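Local coordinates for uncharacterized protein (Enterococcus faecalis, PDB 2R41) that is of unknown function, possibly a GTP cyclohydrolase, and is an alpha-beta protein of the DUF960 family, at residues S31-I36 with E99-P104; P45-L50 with F65-S70; F52-N57 with S88-F93; G59-H64 with I76-S81. One frame throughout, in Å; residues are numbered along the deposited sequence.

Interaction 1 of 4, residues S31-I36 with E99-P104; sequences SIWLII and ETILLP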
loop_
_atom_site.group_PDB
_atom_site.type_symbol
_atom_site.label_atom_id
_atom_site.label_comp_id
_atom_site.label_asym_id
_atom_site.label_seq_id
_atom_site.Cartn_x
_atom_site.Cartn_y
_atom_site.Cartn_z
ATOM N N SER C 31 11.168 12.622 10.850
ATOM C CA SER C 31 12.406 13.194 11.378
ATOM C C SER C 31 13.513 12.190 11.603
ATOM O O SER C 31 14.650 12.474 11.247
ATOM C CB SER C 31 12.166 13.901 12.690
ATOM O OG SER C 31 11.825 15.221 12.406
ATOM N N ILE C 32 13.223 11.036 12.205
ATOM C CA ILE C 32 14.305 10.090 12.406
ATOM C C ILE C 32 14.865 9.704 11.045
ATOM O O ILE C 32 16.068 9.801 10.821
ATOM C CB ILE C 32 13.882 8.844 13.125
ATOM C CG1 ILE C 32 13.208 9.164 14.472
ATOM C CG2 ILE C 32 15.066 7.955 13.307
ATOM C CD1 ILE C 32 14.014 9.977 15.389
ATOM N N TRP C 33 13.997 9.319 10.117
ATOM C CA TRP C 33 14.477 8.975 8.804
ATOM C C TRP C 33 15.243 10.141 8.205
ATOM O O TRP C 33 16.332 9.936 7.669
ATOM C CB TRP C 33 13.372 8.534 7.861
ATOM C CG TRP C 33 12.617 7.288 8.285
ATOM C CD1 TRP C 33 11.275 7.198 8.520
ATOM C CD2 TRP C 33 13.141 5.970 8.526
ATOM N NE1 TRP C 33 10.932 5.922 8.893
ATOM C CE2 TRP C 33 12.056 5.147 8.902
ATOM C CE3 TRP C 33 14.417 5.403 8.459
ATOM C CZ2 TRP C 33 12.208 3.785 9.206
ATOM C CZ3 TRP C 33 14.560 4.060 8.762
ATOM C CH2 TRP C 33 13.460 3.267 9.133
ATOM N N LEU C 34 14.727 11.364 8.302
ATOM C CA LEU C 34 15.456 12.457 7.690
ATOM C C LEU C 34 16.808 12.691 8.329
ATOM O O LEU C 34 17.786 12.981 7.641
ATOM C CB LEU C 34 14.644 13.731 7.641
ATOM C CG LEU C 34 13.609 13.840 6.514
ATOM C CD1 LEU C 34 13.680 12.706 5.409
ATOM C CD2 LEU C 34 12.222 13.861 7.140
ATOM N N ILE C 35 16.884 12.541 9.638
ATOM C CA ILE C 35 18.179 12.658 10.280
ATOM C C ILE C 35 19.143 11.660 9.657
ATOM O O ILE C 35 20.246 12.025 9.281
ATOM C CB ILE C 35 18.101 12.438 11.781
ATOM C CG1 ILE C 35 17.440 13.651 12.431
ATOM C CG2 ILE C 35 19.487 12.166 12.363
ATOM C CD1 ILE C 35 17.002 13.420 13.881
ATOM N N ILE C 36 18.732 10.403 9.537
ATOM C CA ILE C 36 19.554 9.425 8.874
ATOM C C ILE C 36 19.907 9.926 7.478
ATOM O O ILE C 36 21.066 9.962 7.111
ATOM C CB ILE C 36 18.825 8.110 8.766
ATOM C CG1 ILE C 36 18.434 7.641 10.162
ATOM C CG2 ILE C 36 19.690 7.114 8.078
ATOM C CD1 ILE C 36 17.706 6.349 10.194
ATOM N N GLU C 99 13.953 -1.786 6.525
ATOM C CA GLU C 99 14.360 -0.914 7.621
ATOM C C GLU C 99 13.190 -0.622 8.556
ATOM O O GLU C 99 12.065 -0.404 8.108
ATOM C CB GLU C 99 14.937 0.394 7.078
ATOM C CG GLU C 99 16.237 0.227 6.308
ATOM C CD GLU C 99 16.316 1.131 5.094
ATOM O OE1 GLU C 99 16.118 2.355 5.248
ATOM O OE2 GLU C 99 16.575 0.619 3.984
ATOM N N THR C 100 13.465 -0.621 9.856
ATOM C CA THR C 100 12.420 -0.499 10.857
ATOM C C THR C 100 12.830 0.383 12.026
ATOM O O THR C 100 13.934 0.284 12.537
ATOM C CB THR C 100 12.028 -1.878 11.366
ATOM O OG1 THR C 100 11.688 -2.698 10.255
ATOM C CG2 THR C 100 10.824 -1.818 12.284
ATOM N N ILE C 101 11.924 1.265 12.430
ATOM C CA ILE C 101 12.075 2.013 13.669
ATOM C C ILE C 101 11.214 1.404 14.740
ATOM O O ILE C 101 10.041 1.148 14.542
ATOM C CB ILE C 101 11.616 3.428 13.493
ATOM C CG1 ILE C 101 12.532 4.116 12.490
ATOM C CG2 ILE C 101 11.639 4.123 14.821
ATOM C CD1 ILE C 101 12.064 5.463 12.040
ATOM N N LEU C 102 11.790 1.173 15.894
ATOM C CA LEU C 102 11.048 0.493 16.943
ATOM C C LEU C 102 11.606 0.843 18.306
ATOM O O LEU C 102 12.643 1.522 18.431
ATOM C CB LEU C 102 11.047 -1.022 16.731
ATOM C CG LEU C 102 12.398 -1.719 16.914
ATOM C CD1 LEU C 102 12.310 -3.155 16.479
ATOM C CD2 LEU C 102 13.508 -1.064 16.129
ATOM N N LEU C 103 10.879 0.383 19.313
ATOM C CA LEU C 103 11.163 0.660 20.700
ATOM C C LEU C 103 12.054 -0.431 21.187
ATOM O O LEU C 103 11.969 -1.531 20.680
ATOM C CB LEU C 103 9.863 0.604 21.477
ATOM C CG LEU C 103 9.177 1.922 21.795
ATOM C CD1 LEU C 103 9.418 2.927 20.705
ATOM C CD2 LEU C 103 7.710 1.649 21.975
ATOM N N PRO C 104 12.956 -0.129 22.124
ATOM C CA PRO C 104 13.826 -1.133 22.747
ATOM C C PRO C 104 13.086 -2.322 23.296
ATOM O O PRO C 104 13.554 -3.447 23.158
ATOM C CB PRO C 104 14.505 -0.349 23.854
ATOM C CG PRO C 104 14.655 1.010 23.204
ATOM C CD PRO C 104 13.298 1.226 22.578
#
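The indole of Trp33 and the extended chain of Ile101 meet tip to tip, the isoleucine methyl lying over one face of the ring. Ile101 CD1 is 3.5 Å from the centroid of the five-membered ring of Trp33 and 29° off its normal, a CH-pi contact displaced toward the rim. The torsions of both residues produce this pose. In Ile101, CG1 is anti to the carbonyl carbon and chi2 is extended (170°), so CD1 is carried out from the strand; in Trp33, CG is also anti to its carbonyl carbon, and the indole swings from the helix toward residues 99-101. At the far end of the ring, CH2 of Trp33 lies 3.8 Å from CB of Glu99 in an oblique approach, while Thr100 N is near the ring plane at its edge. Ile32 crosses Ile101 obliquely, its CB 4.0 Å from CD1 of Ile101. No hydrogen bond joins the segments, and the Glu99 carboxylate instead forms a salt bridge with Arg14. This is helix-on-sheet packing in the buried core: helix 26-40 crosses strand 98-102, which lies between strands 13-16 and 89-94, and Ile32 also touches Ile90 and Phe52.

Interaction 2 of 4, residues P45-L50 with F65-S70; sequences PLNDLL and FSQENS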
loop_
_atom_site.group_PDB
_atom_site.type_symbol
_atom_site.label_atom_id
_atom_site.label_comp_id
_atom_site.label_asym_id
_atom_site.label_seq_id
_atom_site.Cartn_x
_atom_site.Cartn_y
_atom_site.Cartn_z
ATOM N N PRO C 45 30.087 6.020 8.597
ATOM C CA PRO C 45 29.694 4.652 8.328
ATOM C C PRO C 45 28.596 4.292 9.301
ATOM O O PRO C 45 28.568 4.812 10.420
ATOM C CB PRO C 45 30.926 3.840 8.673
ATOM C CG PRO C 45 31.869 4.717 9.269
ATOM C CD PRO C 45 31.342 6.090 9.352
ATOM N N LEU C 46 27.686 3.421 8.879
ATOM C CA LEU C 46 26.515 3.091 9.685
ATOM C C LEU C 46 26.474 1.642 10.099
ATOM O O LEU C 46 26.683 0.718 9.300
ATOM C CB LEU C 46 25.254 3.472 8.939
ATOM C CG LEU C 46 25.141 4.977 8.908
ATOM C CD1 LEU C 46 23.987 5.427 8.075
ATOM C CD2 LEU C 46 24.979 5.468 10.327
ATOM N N ASN C 47 26.229 1.470 11.383
ATOM C CA ASN C 47 25.962 0.190 11.991
ATOM C C ASN C 47 24.588 -0.177 11.512
ATOM O O ASN C 47 23.833 0.678 11.117
ATOM C CB ASN C 47 25.898 0.463 13.479
ATOM C CG ASN C 47 26.157 -0.748 14.319
ATOM O OD1 ASN C 47 25.286 -1.629 14.475
ATOM N ND2 ASN C 47 27.342 -0.776 14.945
ATOM N N ASP C 48 24.220 -1.431 11.532
ATOM C CA ASP C 48 22.884 -1.739 11.065
ATOM C C ASP C 48 21.868 -1.438 12.126
ATOM O O ASP C 48 20.694 -1.643 11.915
ATOM C CB ASP C 48 22.779 -3.196 10.656
ATOM C CG ASP C 48 22.949 -4.153 11.826
ATOM O OD1 ASP C 48 22.956 -3.687 12.990
ATOM O OD2 ASP C 48 23.061 -5.383 11.599
ATOM N N LEU C 49 22.318 -0.991 13.292
ATOM C CA LEU C 49 21.386 -0.630 14.355
ATOM C C LEU C 49 21.780 0.678 15.011
ATOM O O LEU C 49 22.948 0.884 15.340
ATOM C CB LEU C 49 21.306 -1.722 15.377
ATOM C CG LEU C 49 20.479 -1.351 16.595
ATOM C CD1 LEU C 49 19.017 -1.576 16.356
ATOM C CD2 LEU C 49 20.979 -2.269 17.683
ATOM N N LEU C 50 20.799 1.565 15.164
ATOM C CA LEU C 50 21.046 2.964 15.472
ATOM C C LEU C 50 20.234 3.403 16.667
ATOM O O LEU C 50 19.010 3.194 16.682
ATOM C CB LEU C 50 20.621 3.777 14.278
ATOM C CG LEU C 50 21.667 4.158 13.250
ATOM C CD1 LEU C 50 22.634 3.093 12.915
ATOM C CD2 LEU C 50 20.964 4.610 12.026
ATOM N N PHE C 65 21.951 11.025 18.903
ATOM C CA PHE C 65 22.259 9.795 18.157
ATOM C C PHE C 65 23.546 9.128 18.635
ATOM O O PHE C 65 24.519 9.811 18.976
ATOM C CB PHE C 65 22.402 10.092 16.662
ATOM C CG PHE C 65 23.157 9.035 15.900
ATOM C CD1 PHE C 65 22.609 7.769 15.700
ATOM C CD2 PHE C 65 24.430 9.299 15.397
ATOM C CE1 PHE C 65 23.317 6.781 14.999
ATOM C CE2 PHE C 65 25.150 8.320 14.687
ATOM C CZ PHE C 65 24.599 7.058 14.484
ATOM N N SER C 66 23.560 7.798 18.624
ATOM C CA SER C 66 24.797 7.045 18.804
ATOM C C SER C 66 24.615 5.656 18.233
ATOM O O SER C 66 23.500 5.298 17.881
ATOM C CB SER C 66 25.197 6.963 20.291
ATOM O OG SER C 66 24.247 6.260 21.084
ATOM N N GLN C 67 25.707 4.894 18.149
ATOM C CA GLN C 67 25.716 3.508 17.697
ATOM C C GLN C 67 26.857 2.752 18.386
ATOM O O GLN C 67 27.849 3.363 18.807
ATOM C CB GLN C 67 25.835 3.412 16.161
ATOM C CG GLN C 67 27.087 4.026 15.538
ATOM C CD GLN C 67 27.073 4.039 14.016
ATOM O OE1 GLN C 67 26.256 3.383 13.387
ATOM N NE2 GLN C 67 27.991 4.783 13.419
ATOM N N GLU C 68 26.671 1.433 18.510
ATOM C CA GLU C 68 27.662 0.476 19.009
ATOM C C GLU C 68 28.890 0.554 18.099
ATOM O O GLU C 68 28.748 0.764 16.887
ATOM C CB GLU C 68 27.083 -0.958 18.972
ATOM C CG GLU C 68 25.949 -1.292 19.990
ATOM C CD GLU C 68 24.789 -2.173 19.406
ATOM O OE1 GLU C 68 23.684 -2.176 20.004
ATOM O OE2 GLU C 68 24.959 -2.847 18.358
ATOM N N ASN C 69 30.089 0.404 18.672
ATOM C CA ASN C 69 31.338 0.388 17.875
ATOM C C ASN C 69 31.661 1.689 17.187
ATOM O O ASN C 69 32.196 1.675 16.069
ATOM C CB ASN C 69 31.297 -0.682 16.770
ATOM C CG ASN C 69 31.408 -2.060 17.310
ATOM O OD1 ASN C 69 31.840 -2.260 18.453
ATOM N ND2 ASN C 69 31.010 -3.035 16.500
ATOM N N SER C 70 31.329 2.813 17.807
ATOM C CA SER C 70 31.654 4.072 17.180
ATOM C C SER C 70 31.662 5.173 18.191
ATOM O O SER C 70 30.933 5.135 19.169
ATOM C CB SER C 70 30.688 4.379 16.036
ATOM O OG SER C 70 30.833 5.723 15.600
HETATM O O HOH W 1 24.476 0.451 17.629
#
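One side-chain amide, that of Gln67, bonds through both of its polar atoms to loop backbone of the other segment. The contact lies at the open end of the beta hairpin formed by strands 49-57 and 60-66, where residues 45-48 form a loop leading into strand 49-57. Gln67 NE2 donates to Pro45 O at 3.1 Å in a nearly straight bond (167°) that stays in the amide plane. Gln67 OE1 accepts from Asn47 N at 2.8 Å, with the donor lying above the carbonyl plane. Gripped at both ends, the amide has its rotation fixed. CG of Gln67 occupies the crowded position between N and the carbonyl carbon (chi1 60°), and the chain is extended beyond it, which carries the amide across to the 45-47 loop.

Asn47 shapes that loop: its OD1 accepts from Leu49 N on an in-plane lone pair, closing an Asx turn. Toward helix 26-40, CG of Leu50 approaches the edge of the Phe65 ring, 3.6 Å from CE1; Leu40 and Ile36 of that helix back Phe65 and Leu50 respectively. Leu49 CD2 lies beside the Glu68 carboxylate. A water spans the two segments there, donating to Leu49 O at 2.8 Å and accepting from Glu68 N at 2.6 Å.

Interaction 3 of 4, residues F52-N57 with S88-F93; sequences FDLLNN and SRIFAF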
loop_
_atom_site.group_PDB
_atom_site.type_symbol
_atom_site.label_atom_id
_atom_site.label_comp_id
_atom_site.label_asym_id
_atom_site.label_seq_id
_atom_site.Cartn_x
_atom_site.Cartn_y
_atom_site.Cartn_z
ATOM N N PHE C 52 18.586 6.243 19.070
ATOM C CA PHE C 52 18.237 7.650 19.182
ATOM C C PHE C 52 17.595 7.956 20.516
ATOM O O PHE C 52 16.542 7.422 20.800
ATOM C CB PHE C 52 17.273 8.026 18.094
ATOM C CG PHE C 52 17.835 7.862 16.711
ATOM C CD1 PHE C 52 18.581 8.864 16.130
ATOM C CD2 PHE C 52 17.582 6.709 15.973
ATOM C CE1 PHE C 52 19.074 8.714 14.859
ATOM C CE2 PHE C 52 18.086 6.560 14.726
ATOM C CZ PHE C 52 18.832 7.564 14.163
ATOM N N ASP C 53 18.214 8.800 21.335
ATOM C CA ASP C 53 17.520 9.292 22.510
ATOM C C ASP C 53 16.764 10.587 22.183
ATOM O O ASP C 53 17.326 11.499 21.547
ATOM C CB ASP C 53 18.479 9.528 23.659
ATOM C CG ASP C 53 19.199 8.264 24.083
ATOM O OD1 ASP C 53 20.472 8.209 23.983
ATOM O OD2 ASP C 53 18.485 7.323 24.515
ATOM N N LEU C 54 15.491 10.642 22.607
ATOM C CA LEU C 54 14.604 11.792 22.417
ATOM C C LEU C 54 14.593 12.634 23.707
ATOM O O LEU C 54 14.110 12.183 24.727
ATOM C CB LEU C 54 13.194 11.270 22.132
ATOM C CG LEU C 54 12.788 10.484 20.854
ATOM C CD1 LEU C 54 11.808 11.268 20.040
ATOM C CD2 LEU C 54 13.908 9.981 19.933
ATOM N N LEU C 55 15.133 13.844 23.703
ATOM C CA LEU C 55 15.273 14.545 24.975
ATOM C C LEU C 55 14.482 15.837 24.966
ATOM O O LEU C 55 14.225 16.391 23.886
ATOM C CB LEU C 55 16.740 14.804 25.279
ATOM C CG LEU C 55 17.691 13.599 25.164
ATOM C CD1 LEU C 55 19.117 14.077 25.036
ATOM C CD2 LEU C 55 17.535 12.619 26.320
ATOM N N ASN C 56 14.053 16.293 26.151
ATOM C CA ASN C 56 13.424 17.606 26.277
ATOM C C ASN C 56 14.473 18.661 26.205
ATOM O O ASN C 56 15.408 18.640 26.977
ATOM C CB ASN C 56 12.669 17.790 27.592
ATOM C CG ASN C 56 11.831 19.091 27.614
ATOM O OD1 ASN C 56 12.151 20.077 26.947
ATOM N ND2 ASN C 56 10.751 19.076 28.374
ATOM N N ASN C 57 14.310 19.580 25.277
ATOM C CA ASN C 57 15.174 20.729 25.184
ATOM C C ASN C 57 14.360 22.026 25.168
ATOM O O ASN C 57 14.035 22.567 24.092
ATOM C CB ASN C 57 16.084 20.619 23.963
ATOM C CG ASN C 57 17.002 21.820 23.811
ATOM O OD1 ASN C 57 17.235 22.571 24.751
ATOM N ND2 ASN C 57 17.530 21.993 22.620
ATOM N N SER C 88 11.254 7.367 25.421
ATOM C CA SER C 88 12.478 8.092 25.728
ATOM C C SER C 88 13.613 7.735 24.765
ATOM O O SER C 88 14.487 8.553 24.511
ATOM C CB SER C 88 12.903 7.874 27.171
ATOM O OG SER C 88 13.590 6.637 27.293
ATOM N N ARG C 89 13.610 6.522 24.220
ATOM C CA ARG C 89 14.532 6.230 23.127
ATOM C C ARG C 89 13.929 5.323 22.074
ATOM O O ARG C 89 13.015 4.576 22.384
ATOM C CB ARG C 89 15.872 5.698 23.648
ATOM C CG ARG C 89 15.870 4.417 24.398
ATOM C CD ARG C 89 17.172 4.339 25.214
ATOM N NE ARG C 89 17.744 2.982 25.231
ATOM C CZ ARG C 89 17.234 1.913 25.879
ATOM N NH1 ARG C 89 16.096 1.990 26.598
ATOM N NH2 ARG C 89 17.852 0.733 25.784
ATOM N N ILE C 90 14.411 5.412 20.837
ATOM C CA ILE C 90 14.045 4.453 19.788
ATOM C C ILE C 90 15.254 3.968 18.986
ATOM O O ILE C 90 16.337 4.568 19.016
ATOM C CB ILE C 90 13.034 5.016 18.772
ATOM C CG1 ILE C 90 13.689 6.067 17.907
ATOM C CG2 ILE C 90 11.810 5.612 19.450
ATOM C CD1 ILE C 90 12.826 7.334 17.728
ATOM N N PHE C 91 15.042 2.884 18.249
ATOM C CA PHE C 91 16.080 2.284 17.456
ATOM C C PHE C 91 15.681 2.337 16.006
ATOM O O PHE C 91 14.470 2.242 15.686
ATOM C CB PHE C 91 16.190 0.839 17.836
ATOM C CG PHE C 91 16.868 0.605 19.141
ATOM C CD1 PHE C 91 17.469 1.657 19.845
ATOM C CD2 PHE C 91 16.981 -0.681 19.652
ATOM C CE1 PHE C 91 18.145 1.431 21.064
ATOM C CE2 PHE C 91 17.673 -0.916 20.862
ATOM C CZ PHE C 91 18.243 0.142 21.566
ATOM N N ALA C 92 16.663 2.513 15.119
ATOM C CA ALA C 92 16.455 2.249 13.700
ATOM C C ALA C 92 17.218 0.988 13.369
ATOM O O ALA C 92 18.417 0.833 13.700
ATOM C CB ALA C 92 16.939 3.359 12.874
ATOM N N PHE C 93 16.535 0.064 12.724
ATOM C CA PHE C 93 17.161 -1.198 12.422
ATOM C C PHE C 93 17.022 -1.603 10.979
ATOM O O PHE C 93 15.957 -1.499 10.374
ATOM C CB PHE C 93 16.578 -2.272 13.263
ATOM C CG PHE C 93 17.155 -3.607 12.988
ATOM C CD1 PHE C 93 18.528 -3.825 13.123
ATOM C CD2 PHE C 93 16.327 -4.678 12.622
ATOM C CE1 PHE C 93 19.077 -5.088 12.911
ATOM C CE2 PHE C 93 16.861 -5.951 12.400
ATOM C CZ PHE C 93 18.241 -6.155 12.560
#
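Phe52 O is held by one hydrogen bond and one weaker contact: Ile90 N donates to it at 2.9 Å, and CA of Arg89 sends a CA-H...O contact to the same Phe52 O at 3.3 Å. The setting is an antiparallel strand pair in the centre of a mixed sheet, with strand axes 149° apart in direction. Phe52 and Ile90 form a hydrogen-bonded pair, completed by Phe52 N donating to Ile90 O at 2.8 Å, nearly along the C=O axis. Leu54 N continues the pairing to Ser88 O, but its donor stands above that carbonyl plane.

Phe52, Leu54 and Ile90 lie on the face covered by helix 26-40, where Ile32 touches both Phe52 and Ile90. CD2 of Leu54 packs 3.6 Å from CD1 of Ile90, the isoleucine branch CG1 sitting in the crowded position (chi1 70°). Ala92 CB meets the edge of the Phe52 ring in its plane. On the opposite face, Asp53 and Arg89 form a non-hydrogen-bonded pair and run side by side. Their planar groups are nearly coplanar, yet the charges remain beyond a salt bridge, with OD2 of Asp53 4.5 Å from NE of Arg89; the carboxylate oxygen lies instead along the aliphatic part, 3.3 Å from Arg89 CD.

Interaction 4 of 4, residues G59-H64 with I76-S81; sequences GKVTVH and IDLPFS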
loop_
_atom_site.group_PDB
_atom_site.type_symbol
_atom_site.label_atom_id
_atom_site.label_comp_id
_atom_site.label_asym_id
_atom_site.label_seq_id
_atom_site.Cartn_x
_atom_site.Cartn_y
_atom_site.Cartn_z
ATOM N N GLY C 59 11.180 22.303 25.933
ATOM C CA GLY C 59 9.854 22.067 25.368
ATOM C C GLY C 59 9.940 21.525 23.962
ATOM O O GLY C 59 8.964 20.986 23.469
ATOM N N LYS C 60 11.099 21.665 23.316
ATOM C CA LYS C 60 11.308 21.111 21.984
ATOM C C LYS C 60 12.065 19.773 21.999
ATOM O O LYS C 60 12.748 19.475 22.963
ATOM C CB LYS C 60 12.028 22.117 21.130
ATOM C CG LYS C 60 11.165 23.275 20.865
ATOM C CD LYS C 60 11.608 24.043 19.635
ATOM C CE LYS C 60 11.025 25.470 19.642
ATOM N NZ LYS C 60 9.593 25.519 20.078
ATOM N N VAL C 61 11.962 18.959 20.947
ATOM C CA VAL C 61 12.614 17.657 21.002
ATOM C C VAL C 61 14.064 17.763 20.574
ATOM O O VAL C 61 14.389 18.460 19.608
ATOM C CB VAL C 61 11.901 16.610 20.147
ATOM C CG1 VAL C 61 12.744 15.400 20.050
ATOM C CG2 VAL C 61 10.638 16.207 20.783
ATOM N N THR C 62 14.944 17.082 21.294
ATOM C CA THR C 62 16.307 16.930 20.811
ATOM C C THR C 62 16.670 15.469 20.767
ATOM O O THR C 62 16.474 14.728 21.739
ATOM C CB THR C 62 17.364 17.693 21.640
ATOM O OG1 THR C 62 17.309 19.082 21.326
ATOM C CG2 THR C 62 18.736 17.240 21.257
ATOM N N VAL C 63 17.217 15.079 19.623
ATOM C CA VAL C 63 17.582 13.726 19.380
ATOM C C VAL C 63 19.084 13.591 19.538
ATOM O O VAL C 63 19.846 14.241 18.820
ATOM C CB VAL C 63 17.177 13.331 17.969
ATOM C CG1 VAL C 63 17.607 11.928 17.671
ATOM C CG2 VAL C 63 15.687 13.436 17.816
ATOM N N HIS C 64 19.485 12.766 20.491
ATOM C CA HIS C 64 20.856 12.346 20.586
ATOM C C HIS C 64 20.943 11.088 19.765
ATOM O O HIS C 64 20.104 10.195 19.907
ATOM C CB HIS C 64 21.213 12.026 22.026
ATOM C CG HIS C 64 22.645 11.661 22.213
ATOM N ND1 HIS C 64 23.656 12.598 22.192
ATOM C CD2 HIS C 64 23.239 10.464 22.414
ATOM C CE1 HIS C 64 24.813 11.994 22.386
ATOM N NE2 HIS C 64 24.589 10.698 22.515
ATOM N N ILE C 76 20.739 16.549 17.654
ATOM C CA ILE C 76 20.026 17.199 16.561
ATOM C C ILE C 76 18.818 17.882 17.143
ATOM O O ILE C 76 17.922 17.221 17.645
ATOM C CB ILE C 76 19.583 16.196 15.443
ATOM C CG1 ILE C 76 20.773 15.473 14.803
ATOM C CG2 ILE C 76 18.957 16.920 14.303
ATOM C CD1 ILE C 76 21.164 14.155 15.472
ATOM N N ASP C 77 18.795 19.208 17.081
ATOM C CA ASP C 77 17.691 19.959 17.674
ATOM C C ASP C 77 16.526 20.003 16.731
ATOM O O ASP C 77 16.657 20.459 15.619
ATOM C CB ASP C 77 18.106 21.386 18.049
ATOM C CG ASP C 77 19.149 21.427 19.184
ATOM O OD1 ASP C 77 19.954 22.395 19.199
ATOM O OD2 ASP C 77 19.172 20.505 20.054
ATOM N N LEU C 78 15.377 19.534 17.176
ATOM C CA LEU C 78 14.241 19.515 16.297
ATOM C C LEU C 78 13.264 20.625 16.574
ATOM O O LEU C 78 13.087 21.043 17.728
ATOM C CB LEU C 78 13.518 18.185 16.386
ATOM C CG LEU C 78 14.222 17.007 15.726
ATOM C CD1 LEU C 78 13.307 15.823 15.800
ATOM C CD2 LEU C 78 14.612 17.338 14.298
ATOM N N PRO C 79 12.594 21.086 15.507
ATOM C CA PRO C 79 11.606 22.129 15.640
ATOM C C PRO C 79 10.431 21.657 16.448
ATOM O O PRO C 79 9.763 22.475 17.046
ATOM C CB PRO C 79 11.195 22.431 14.186
ATOM C CG PRO C 79 11.552 21.221 13.388
ATOM C CD PRO C 79 12.757 20.641 14.102
ATOM N N PHE C 80 10.194 20.355 16.498
ATOM C CA PHE C 80 8.960 19.834 17.121
ATOM C C PHE C 80 8.833 19.953 18.634
ATOM O O PHE C 80 9.806 20.098 19.348
ATOM C CB PHE C 80 8.655 18.408 16.631
ATOM C CG PHE C 80 8.664 18.311 15.155
ATOM C CD1 PHE C 80 7.758 19.072 14.399
ATOM C CD2 PHE C 80 9.615 17.552 14.505
ATOM C CE1 PHE C 80 7.771 19.038 13.008
ATOM C CE2 PHE C 80 9.652 17.502 13.114
ATOM C CZ PHE C 80 8.729 18.242 12.362
ATOM N N SER C 81 7.601 19.901 19.096
ATOM C CA SER C 81 7.298 20.027 20.488
ATOM C C SER C 81 7.551 18.726 21.242
ATOM O O SER C 81 7.092 17.638 20.821
ATOM C CB SER C 81 5.841 20.388 20.631
ATOM O OG SER C 81 5.735 21.438 21.539
HETATM O O HOH W 2 6.457 22.206 24.459
#
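Four backbone hydrogen bonds and one side-chain bond join these strands of an antiparallel beta hairpin with a beta bulge. Val63 and Ile76 are a hydrogen-bonded pair, with Ile76 N to Val63 O at 2.7 Å and Val63 N to Ile76 O at 3.0 Å. Val61 then serves two residues: its O takes Leu78 N, nearly along the C=O axis, while its N donates to Phe80 O at 2.9 Å. That skip past Pro79 is the register shift of two between Thr62 and Lys60, at the chain corner of 79-80.

On one face, Thr62 and Asp77 run side by side, Thr62 OG1 donating to Asp77 OD2 at 2.7 Å from above the carboxylate plane. The hydroxyl also accepts from Asn57 ND2, which would help fix its rotation. On the other face, CD1 of Leu78 rests 3.9 Å from CG2 of Val63, facing helix 26-40; Leu34 and Leu38 of a second subunit pack on Leu78 and Ile76.

At the hairpin's open end, CD of Lys60 comes within 3.5 Å of Pro79 O. A water bridges the two segments there, donating to Gly59 O at 3.0 Å and lying 3.1 Å from Ser81 OG.

Overall arrangement
All four contacts build on one mixed sheet with helix 26-40 packed on it. Interaction 1 is the core contact, its centre about 3 Å from the centre of the chain, wholly buried, without a hydrogen bond between its segments, and chiefly apolar; the other three rely chiefly on hydrogen bonds. Interaction 3 pairs central strands, and its inner face supplies the apolar surface under the helix. Interactions 2 and 3 share strand 49-57, while 2 and 4 share strand 60-66 but lie about 20 Å apart, centre to centre. Interactions 2 and 3 are partly buried and 4 is mostly buried; in 2 and 4 a water bridges the segments. Interactions 1 and 4 both touch the second subunit.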